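Local coordinates for DNA mismatch repair protein MutS (Thermus aquaticus, PDB 1EWQ) that takes part in DNA mismatch repair, binding mismatched DNA as an ATP-dependent damage sensor with weak ATPase activity, at residues C[318-332]-C[354-366]. Numbering follows the deposited sequence.
Sequences LREGVRRLLYRLADL and RSLQILPELRALL
Helix 318-326 and helix 354-366 run antiparallel at 171°, their axes coming within 10.1 Å at closest approach, and Leu325 and Leu365 meet between them. This is knobs-into-holes packing in the helical MutS domain III. The Leu325 side chain fits among Ile358, Glu361, Leu362 and Leu365. In return, Leu365 fits among Leu318, Gly321, Val322 and Leu325. The ends of the two knobs meet head-on, and the contact is tight: Leu325 CD1 lies 3.4 Å from Leu365 CD1. The other branch of Leu325, CD2, rests against the Glu361 carboxylate. Leu325 and Leu362 lie alongside each other, pointing opposite ways, and Leu325 CB sits 3.6 Å from Leu362 CD2. At one end of the pair, Leu318 CD1 lies against the carbonyl O of Leu365. Nearby, Val322 CG2 packs on Leu366 CD2 at 3.8 Å, the side chains crossing at about a right angle. Helix 514-540 packs against Leu326, Leu329, Leu359 and Leu366.

Beyond helix 318-326, a type I beta turn from Leu326 to Leu329 leads the chain across the other helix. Ile358 CD1 packs 3.4 Å from Arg328 CB. Leu329 CD1 and Leu332 CD1 both touch Ser355 CB. The Arg328 and Arg354 guanidinium planes are nearly perpendicular, and Arg328 NH2 approaches the aliphatic CD of Arg354. Asp331 N-caps the next helix and forms a salt bridge with Arg286. Ser355 OG is hydrogen-bonded to Ala351 O, one turn earlier in its own helix. The Ser355 chi1 of -61° places OG beside the backbone N, where it also accepts a hydrogen bond from Ala330 N at 3.1 Å.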
ATOM      1  N   LEU C 318      42.574   4.362  10.704  1.00 32.19           N
ATOM      2  CA  LEU C 318      41.830   5.321  11.505  1.00 32.01           C
ATOM      3  C   LEU C 318      40.368   5.405  11.064  1.00 31.76           C
ATOM      4  O   LEU C 318      39.452   5.443  11.896  1.00 31.57           O
ATOM      5  CB  LEU C 318      42.473   6.699  11.387  1.00 32.50           C
ATOM      6  CG  LEU C 318      41.767   7.825  12.135  1.00 32.95           C
ATOM      7  CD1 LEU C 318      41.727   7.508  13.634  1.00 32.99           C
ATOM      8  CD2 LEU C 318      42.498   9.131  11.874  1.00 32.89           C
ATOM      9  N   ARG C 319      40.164   5.438   9.750  1.00 30.90           N
ATOM     10  CA  ARG C 319      38.828   5.519   9.184  1.00 30.32           C
ATOM     11  C   ARG C 319      37.956   4.339   9.604  1.00 30.18           C
ATOM     12  O   ARG C 319      36.831   4.525  10.074  1.00 30.13           O
ATOM     13  CB  ARG C 319      38.887   5.565   7.655  1.00 29.51           C
ATOM     14  CG  ARG C 319      37.513   5.766   7.017  1.00 29.51           C
ATOM     15  CD  ARG C 319      37.550   5.615   5.505  1.00 28.81           C
ATOM     16  NE  ARG C 319      37.849   4.246   5.100  1.00 28.24           N
ATOM     17  CZ  ARG C 319      38.936   3.890   4.425  1.00 27.87           C
ATOM     18  NH1 ARG C 319      39.832   4.804   4.080  1.00 27.67           N
ATOM     19  NH2 ARG C 319      39.115   2.625   4.083  1.00 27.41           N
ATOM     20  N   GLU C 320      38.466   3.125   9.420  1.00 30.00           N
ATOM     21  CA  GLU C 320      37.702   1.933   9.772  1.00 29.77           C
ATOM     22  C   GLU C 320      37.536   1.823  11.290  1.00 29.46           C
ATOM     23  O   GLU C 320      36.507   1.345  11.785  1.00 29.65           O
ATOM     24  CB  GLU C 320      38.391   0.677   9.217  1.00 29.88           C
ATOM     25  CG  GLU C 320      38.537   0.656   7.687  1.00 29.77           C
ATOM     26  CD  GLU C 320      37.195   0.710   6.969  1.00 29.95           C
ATOM     27  OE1 GLU C 320      36.204   0.166   7.514  1.00 29.68           O
ATOM     28  OE2 GLU C 320      37.137   1.283   5.859  1.00 29.47           O
ATOM     29  N   GLY C 321      38.550   2.271  12.025  1.00 28.78           N
ATOM     30  CA  GLY C 321      38.486   2.228  13.474  1.00 28.16           C
ATOM     31  C   GLY C 321      37.373   3.117  13.995  1.00 28.05           C
ATOM     32  O   GLY C 321      36.566   2.702  14.834  1.00 27.87           O
ATOM     33  N   VAL C 322      37.330   4.347  13.497  1.00 27.74           N
ATOM     34  CA  VAL C 322      36.302   5.297  13.912  1.00 27.87           C
ATOM     35  C   VAL C 322      34.913   4.751  13.573  1.00 27.93           C
ATOM     36  O   VAL C 322      34.007   4.783  14.411  1.00 28.20           O
ATOM     37  CB  VAL C 322      36.524   6.672  13.234  1.00 27.97           C
ATOM     38  CG1 VAL C 322      35.291   7.546  13.374  1.00 28.16           C
ATOM     39  CG2 VAL C 322      37.717   7.361  13.871  1.00 27.90           C
ATOM     40  N   ARG C 323      34.761   4.232  12.354  1.00 27.71           N
ATOM     41  CA  ARG C 323      33.493   3.671  11.897  1.00 28.11           C
ATOM     42  C   ARG C 323      33.064   2.466  12.751  1.00 28.41           C
ATOM     43  O   ARG C 323      31.876   2.270  13.016  1.00 28.18           O
ATOM     44  CB  ARG C 323      33.596   3.286  10.405  1.00 27.36           C
ATOM     45  CG  ARG C 323      33.650   4.498   9.454  1.00 26.86           C
ATOM     46  CD  ARG C 323      33.954   4.125   7.996  1.00 26.17           C
ATOM     47  NE  ARG C 323      32.987   3.180   7.439  1.00 26.21           N
ATOM     48  CZ  ARG C 323      31.702   3.451   7.221  1.00 26.21           C
ATOM     49  NH1 ARG C 323      31.215   4.655   7.507  1.00 25.65           N
ATOM     50  NH2 ARG C 323      30.895   2.513   6.734  1.00 25.61           N
ATOM     51  N   ARG C 324      34.036   1.669  13.184  1.00 28.98           N
ATOM     52  CA  ARG C 324      33.761   0.506  14.024  1.00 29.49           C
ATOM     53  C   ARG C 324      33.156   1.008  15.332  1.00 29.37           C
ATOM     54  O   ARG C 324      32.129   0.506  15.792  1.00 29.20           O
ATOM     55  CB  ARG C 324      35.067  -0.244  14.343  1.00 30.76           C
ATOM     56  CG  ARG C 324      35.049  -1.735  14.051  1.00 32.14           C
ATOM     57  CD  ARG C 324      36.188  -2.457  14.787  1.00 33.28           C
ATOM     58  NE  ARG C 324      37.489  -1.858  14.505  1.00 34.20           N
ATOM     59  CZ  ARG C 324      38.077  -1.860  13.310  1.00 34.75           C
ATOM     60  NH1 ARG C 324      37.489  -2.440  12.269  1.00 34.87           N
ATOM     61  NH2 ARG C 324      39.248  -1.252  13.148  1.00 35.10           N
ATOM     62  N   LEU C 325      33.804   2.008  15.927  1.00 29.15           N
ATOM     63  CA  LEU C 325      33.342   2.566  17.196  1.00 29.28           C
ATOM     64  C   LEU C 325      31.996   3.275  17.075  1.00 29.39           C
ATOM     65  O   LEU C 325      31.125   3.089  17.930  1.00 29.10           O
ATOM     66  CB  LEU C 325      34.405   3.513  17.782  1.00 28.67           C
ATOM     67  CG  LEU C 325      35.662   2.781  18.292  1.00 28.95           C
ATOM     68  CD1 LEU C 325      36.793   3.763  18.542  1.00 28.80           C
ATOM     69  CD2 LEU C 325      35.319   1.999  19.568  1.00 28.54           C
ATOM     70  N   LEU C 326      31.823   4.069  16.017  1.00 29.31           N
ATOM     71  CA  LEU C 326      30.571   4.794  15.801  1.00 30.06           C
ATOM     72  C   LEU C 326      29.377   3.855  15.668  1.00 30.66           C
ATOM     73  O   LEU C 326      28.272   4.182  16.080  1.00 31.09           O
ATOM     74  CB  LEU C 326      30.663   5.657  14.546  1.00 29.58           C
ATOM     75  CG  LEU C 326      31.603   6.854  14.616  1.00 29.75           C
ATOM     76  CD1 LEU C 326      31.592   7.581  13.270  1.00 29.71           C
ATOM     77  CD2 LEU C 326      31.168   7.781  15.756  1.00 29.26           C
ATOM     78  N   TYR C 327      29.613   2.685  15.087  1.00 31.15           N
ATOM     79  CA  TYR C 327      28.565   1.694  14.895  1.00 31.70           C
ATOM     80  C   TYR C 327      27.748   1.471  16.164  1.00 31.74           C
ATOM     81  O   TYR C 327      26.550   1.217  16.100  1.00 31.68           O
ATOM     82  CB  TYR C 327      29.188   0.367  14.453  1.00 32.02           C
ATOM     83  CG  TYR C 327      28.190  -0.725  14.138  1.00 32.31           C
ATOM     84  CD1 TYR C 327      27.603  -0.826  12.873  1.00 32.58           C
ATOM     85  CD2 TYR C 327      27.824  -1.651  15.106  1.00 32.57           C
ATOM     86  CE1 TYR C 327      26.678  -1.827  12.585  1.00 32.77           C
ATOM     87  CE2 TYR C 327      26.900  -2.652  14.830  1.00 33.40           C
ATOM     88  CZ  TYR C 327      26.333  -2.736  13.568  1.00 33.33           C
ATOM     89  OH  TYR C 327      25.431  -3.742  13.309  1.00 33.86           O
ATOM     90  N   ARG C 328      28.396   1.564  17.319  1.00 32.05           N
ATOM     91  CA  ARG C 328      27.692   1.345  18.577  1.00 32.34           C
ATOM     92  C   ARG C 328      27.221   2.637  19.235  1.00 31.99           C
ATOM     93  O   ARG C 328      26.728   2.604  20.359  1.00 32.48           O
ATOM     94  CB  ARG C 328      28.584   0.578  19.565  1.00 33.15           C
ATOM     95  CG  ARG C 328      28.875  -0.879  19.187  1.00 34.17           C
ATOM     96  CD  ARG C 328      29.866  -1.516  20.161  1.00 35.55           C
ATOM     97  NE  ARG C 328      29.318  -1.727  21.506  1.00 36.66           N
ATOM     98  CZ  ARG C 328      28.642  -2.811  21.887  1.00 37.61           C
ATOM     99  NH1 ARG C 328      28.425  -3.804  21.026  1.00 37.94           N
ATOM    100  NH2 ARG C 328      28.177  -2.910  23.131  1.00 38.03           N
ATOM    101  N   LEU C 329      27.349   3.767  18.544  1.00 31.19           N
ATOM    102  CA  LEU C 329      26.944   5.044  19.136  1.00 30.89           C
ATOM    103  C   LEU C 329      25.452   5.366  18.994  1.00 30.21           C
ATOM    104  O   LEU C 329      24.922   5.463  17.888  1.00 30.49           O
ATOM    105  CB  LEU C 329      27.760   6.187  18.529  1.00 30.98           C
ATOM    106  CG  LEU C 329      27.796   7.466  19.359  1.00 31.39           C
ATOM    107  CD1 LEU C 329      28.663   7.227  20.580  1.00 31.41           C
ATOM    108  CD2 LEU C 329      28.339   8.626  18.539  1.00 31.28           C
ATOM    109  N   ALA C 330      24.770   5.533  20.120  1.00 29.45           N
ATOM    110  CA  ALA C 330      23.353   5.873  20.075  1.00 28.47           C
ATOM    111  C   ALA C 330      23.216   7.328  19.592  1.00 27.63           C
ATOM    112  O   ALA C 330      24.217   8.026  19.417  1.00 27.49           O
ATOM    113  CB  ALA C 330      22.732   5.707  21.459  1.00 28.30           C
ATOM    114  N   ASP C 331      21.978   7.763  19.363  1.00 26.83           N
ATOM    115  CA  ASP C 331      21.663   9.126  18.912  1.00 25.95           C
ATOM    116  C   ASP C 331      21.677  10.049  20.147  1.00 25.84           C
ATOM    117  O   ASP C 331      20.651  10.221  20.814  1.00 25.23           O
ATOM    118  CB  ASP C 331      20.262   9.128  18.274  1.00 25.72           C
ATOM    119  CG  ASP C 331      19.876  10.478  17.671  1.00 25.60           C
ATOM    120  OD1 ASP C 331      20.400  11.522  18.121  1.00 24.86           O
ATOM    121  OD2 ASP C 331      19.026  10.486  16.753  1.00 25.11           O
ATOM    122  N   LEU C 332      22.830  10.637  20.449  1.00 25.25           N
ATOM    123  CA  LEU C 332      22.959  11.497  21.619  1.00 25.72           C
ATOM    124  C   LEU C 332      22.220  12.831  21.549  1.00 25.67           C
ATOM    125  O   LEU C 332      21.952  13.458  22.583  1.00 25.56           O
ATOM    126  CB  LEU C 332      24.438  11.731  21.925  1.00 26.22           C
ATOM    127  CG  LEU C 332      25.126  10.615  22.727  1.00 27.20           C
ATOM    128  CD1 LEU C 332      24.805   9.259  22.123  1.00 27.47           C
ATOM    129  CD2 LEU C 332      26.626  10.868  22.767  1.00 27.17           C
ATOM    130  N   ARG C 354      26.458   3.209  27.401  1.00 35.12           N
ATOM    131  CA  ARG C 354      27.187   2.493  26.361  1.00 35.83           C
ATOM    132  C   ARG C 354      27.937   3.485  25.476  1.00 35.83           C
ATOM    133  O   ARG C 354      29.124   3.306  25.185  1.00 35.67           O
ATOM    134  CB  ARG C 354      26.231   1.651  25.500  1.00 36.51           C
ATOM    135  CG  ARG C 354      26.887   1.151  24.206  1.00 37.86           C
ATOM    136  CD  ARG C 354      26.062   0.127  23.422  1.00 38.59           C
ATOM    137  NE  ARG C 354      24.706   0.548  23.063  1.00 39.73           N
ATOM    138  CZ  ARG C 354      24.375   1.727  22.541  1.00 40.09           C
ATOM    139  NH1 ARG C 354      25.301   2.649  22.316  1.00 40.59           N
ATOM    140  NH2 ARG C 354      23.111   1.973  22.206  1.00 39.99           N
ATOM    141  N   SER C 355      27.240   4.541  25.068  1.00 35.76           N
ATOM    142  CA  SER C 355      27.829   5.568  24.213  1.00 35.81           C
ATOM    143  C   SER C 355      28.967   6.322  24.895  1.00 36.03           C
ATOM    144  O   SER C 355      29.978   6.638  24.266  1.00 36.14           O
ATOM    145  CB  SER C 355      26.754   6.561  23.773  1.00 35.23           C
ATOM    146  OG  SER C 355      25.746   5.904  23.035  1.00 34.45           O
ATOM    147  N   LEU C 356      28.804   6.615  26.178  1.00 36.24           N
ATOM    148  CA  LEU C 356      29.833   7.337  26.908  1.00 36.77           C
ATOM    149  C   LEU C 356      31.084   6.488  27.143  1.00 37.45           C
ATOM    150  O   LEU C 356      32.154   7.021  27.439  1.00 37.76           O
ATOM    151  CB  LEU C 356      29.281   7.849  28.240  1.00 36.15           C
ATOM    152  CG  LEU C 356      28.153   8.881  28.130  1.00 35.72           C
ATOM    153  CD1 LEU C 356      27.801   9.391  29.512  1.00 35.35           C
ATOM    154  CD2 LEU C 356      28.575  10.036  27.226  1.00 34.92           C
ATOM    155  N   GLN C 357      30.948   5.170  27.016  1.00 38.03           N
ATOM    156  CA  GLN C 357      32.087   4.268  27.187  1.00 38.55           C
ATOM    157  C   GLN C 357      32.859   4.206  25.870  1.00 38.63           C
ATOM    158  O   GLN C 357      34.039   3.868  25.836  1.00 38.30           O
ATOM    159  CB  GLN C 357      31.605   2.868  27.588  1.00 38.96           C
ATOM    160  CG  GLN C 357      30.885   2.843  28.934  1.00 39.58           C
ATOM    161  CD  GLN C 357      30.373   1.465  29.325  1.00 39.70           C
ATOM    162  OE1 GLN C 357      29.670   0.807  28.555  1.00 39.51           O
ATOM    163  NE2 GLN C 357      30.710   1.034  30.536  1.00 39.81           N
ATOM    164  N   ILE C 358      32.177   4.550  24.786  1.00 39.09           N
ATOM    165  CA  ILE C 358      32.778   4.553  23.457  1.00 39.71           C
ATOM    166  C   ILE C 358      33.560   5.850  23.266  1.00 40.02           C
ATOM    167  O   ILE C 358      34.635   5.871  22.667  1.00 39.79           O
ATOM    168  CB  ILE C 358      31.684   4.478  22.367  1.00 39.93           C
ATOM    169  CG1 ILE C 358      30.966   3.131  22.452  1.00 40.06           C
ATOM    170  CG2 ILE C 358      32.290   4.715  20.981  1.00 39.70           C
ATOM    171  CD1 ILE C 358      29.737   3.054  21.582  1.00 40.26           C
ATOM    172  N   LEU C 359      33.002   6.925  23.807  1.00 40.54           N
ATOM    173  CA  LEU C 359      33.574   8.259  23.704  1.00 41.35           C
ATOM    174  C   LEU C 359      35.078   8.325  23.951  1.00 41.90           C
ATOM    175  O   LEU C 359      35.815   8.856  23.128  1.00 42.01           O
ATOM    176  CB  LEU C 359      32.834   9.203  24.649  1.00 41.13           C
ATOM    177  CG  LEU C 359      32.797  10.664  24.214  1.00 41.47           C
ATOM    178  CD1 LEU C 359      32.240  10.756  22.795  1.00 41.28           C
ATOM    179  CD2 LEU C 359      31.941  11.465  25.195  1.00 41.29           C
ATOM    180  N   PRO C 360      35.553   7.796  25.091  1.00 42.61           N
ATOM    181  CA  PRO C 360      36.991   7.828  25.377  1.00 43.03           C
ATOM    182  C   PRO C 360      37.845   7.072  24.359  1.00 43.63           C
ATOM    183  O   PRO C 360      38.995   7.431  24.122  1.00 43.68           O
ATOM    184  CB  PRO C 360      37.080   7.239  26.781  1.00 42.90           C
ATOM    185  CG  PRO C 360      35.858   6.384  26.880  1.00 42.91           C
ATOM    186  CD  PRO C 360      34.809   7.217  26.221  1.00 42.55           C
ATOM    187  N   GLU C 361      37.281   6.031  23.756  1.00 44.23           N
ATOM    188  CA  GLU C 361      38.009   5.258  22.754  1.00 44.96           C
ATOM    189  C   GLU C 361      38.159   6.081  21.469  1.00 45.25           C
ATOM    190  O   GLU C 361      39.210   6.070  20.830  1.00 44.98           O
ATOM    191  CB  GLU C 361      37.271   3.948  22.459  1.00 45.31           C
ATOM    192  CG  GLU C 361      37.067   3.057  23.681  1.00 45.82           C
ATOM    193  CD  GLU C 361      36.366   1.752  23.340  1.00 46.37           C
ATOM    194  OE1 GLU C 361      36.960   0.918  22.620  1.00 46.46           O
ATOM    195  OE2 GLU C 361      35.214   1.563  23.787  1.00 46.88           O
ATOM    196  N   LEU C 362      37.097   6.789  21.091  1.00 45.67           N
ATOM    197  CA  LEU C 362      37.134   7.636  19.903  1.00 46.45           C
ATOM    198  C   LEU C 362      38.112   8.771  20.162  1.00 47.29           C
ATOM    199  O   LEU C 362      38.925   9.114  19.307  1.00 47.26           O
ATOM    200  CB  LEU C 362      35.755   8.228  19.614  1.00 45.94           C
ATOM    201  CG  LEU C 362      34.704   7.340  18.959  1.00 45.53           C
ATOM    202  CD1 LEU C 362      33.354   8.025  19.043  1.00 45.36           C
ATOM    203  CD2 LEU C 362      35.089   7.061  17.517  1.00 45.12           C
ATOM    204  N   ARG C 363      38.022   9.351  21.355  1.00 48.19           N
ATOM    205  CA  ARG C 363      38.903  10.448  21.725  1.00 49.07           C
ATOM    206  C   ARG C 363      40.355  10.000  21.582  1.00 49.11           C
ATOM    207  O   ARG C 363      41.211  10.770  21.159  1.00 49.14           O
ATOM    208  CB  ARG C 363      38.624  10.905  23.162  1.00 49.69           C
ATOM    209  CG  ARG C 363      39.285  12.227  23.497  1.00 50.57           C
ATOM    210  CD  ARG C 363      38.649  12.916  24.698  1.00 51.75           C
ATOM    211  NE  ARG C 363      38.811  14.366  24.592  1.00 52.66           N
ATOM    212  CZ  ARG C 363      38.525  15.240  25.553  1.00 53.05           C
ATOM    213  NH1 ARG C 363      38.058  14.829  26.723  1.00 53.30           N
ATOM    214  NH2 ARG C 363      38.692  16.535  25.332  1.00 53.51           N
ATOM    215  N   ALA C 364      40.618   8.743  21.921  1.00 49.45           N
ATOM    216  CA  ALA C 364      41.966   8.201  21.821  1.00 49.91           C
ATOM    217  C   ALA C 364      42.434   8.103  20.370  1.00 50.16           C
ATOM    218  O   ALA C 364      43.614   8.290  20.082  1.00 50.25           O
ATOM    219  CB  ALA C 364      42.023   6.829  22.479  1.00 49.93           C
ATOM    220  N   LEU C 365      41.509   7.810  19.459  1.00 50.60           N
ATOM    221  CA  LEU C 365      41.848   7.677  18.040  1.00 50.89           C
ATOM    222  C   LEU C 365      41.990   9.010  17.318  1.00 51.17           C
ATOM    223  O   LEU C 365      42.926   9.210  16.550  1.00 51.14           O
ATOM    224  CB  LEU C 365      40.796   6.838  17.314  1.00 50.67           C
ATOM    225  CG  LEU C 365      40.804   5.329  17.541  1.00 50.58           C
ATOM    226  CD1 LEU C 365      39.576   4.718  16.889  1.00 50.69           C
ATOM    227  CD2 LEU C 365      42.070   4.729  16.958  1.00 50.49           C
ATOM    228  N   LEU C 366      41.061   9.922  17.563  1.00 51.64           N
ATOM    229  CA  LEU C 366      41.095  11.219  16.901  1.00 52.31           C
ATOM    230  C   LEU C 366      41.987  12.226  17.619  1.00 52.67           C
ATOM    231  O   LEU C 366      42.286  13.293  17.084  1.00 52.71           O
ATOM    232  CB  LEU C 366      39.670  11.760  16.767  1.00 52.21           C
ATOM    233  CG  LEU C 366      38.747  10.819  15.983  1.00 52.16           C
ATOM    234  CD1 LEU C 366      37.292  11.201  16.190  1.00 52.09           C
ATOM    235  CD2 LEU C 366      39.128  10.859  14.510  1.00 52.17           C
TER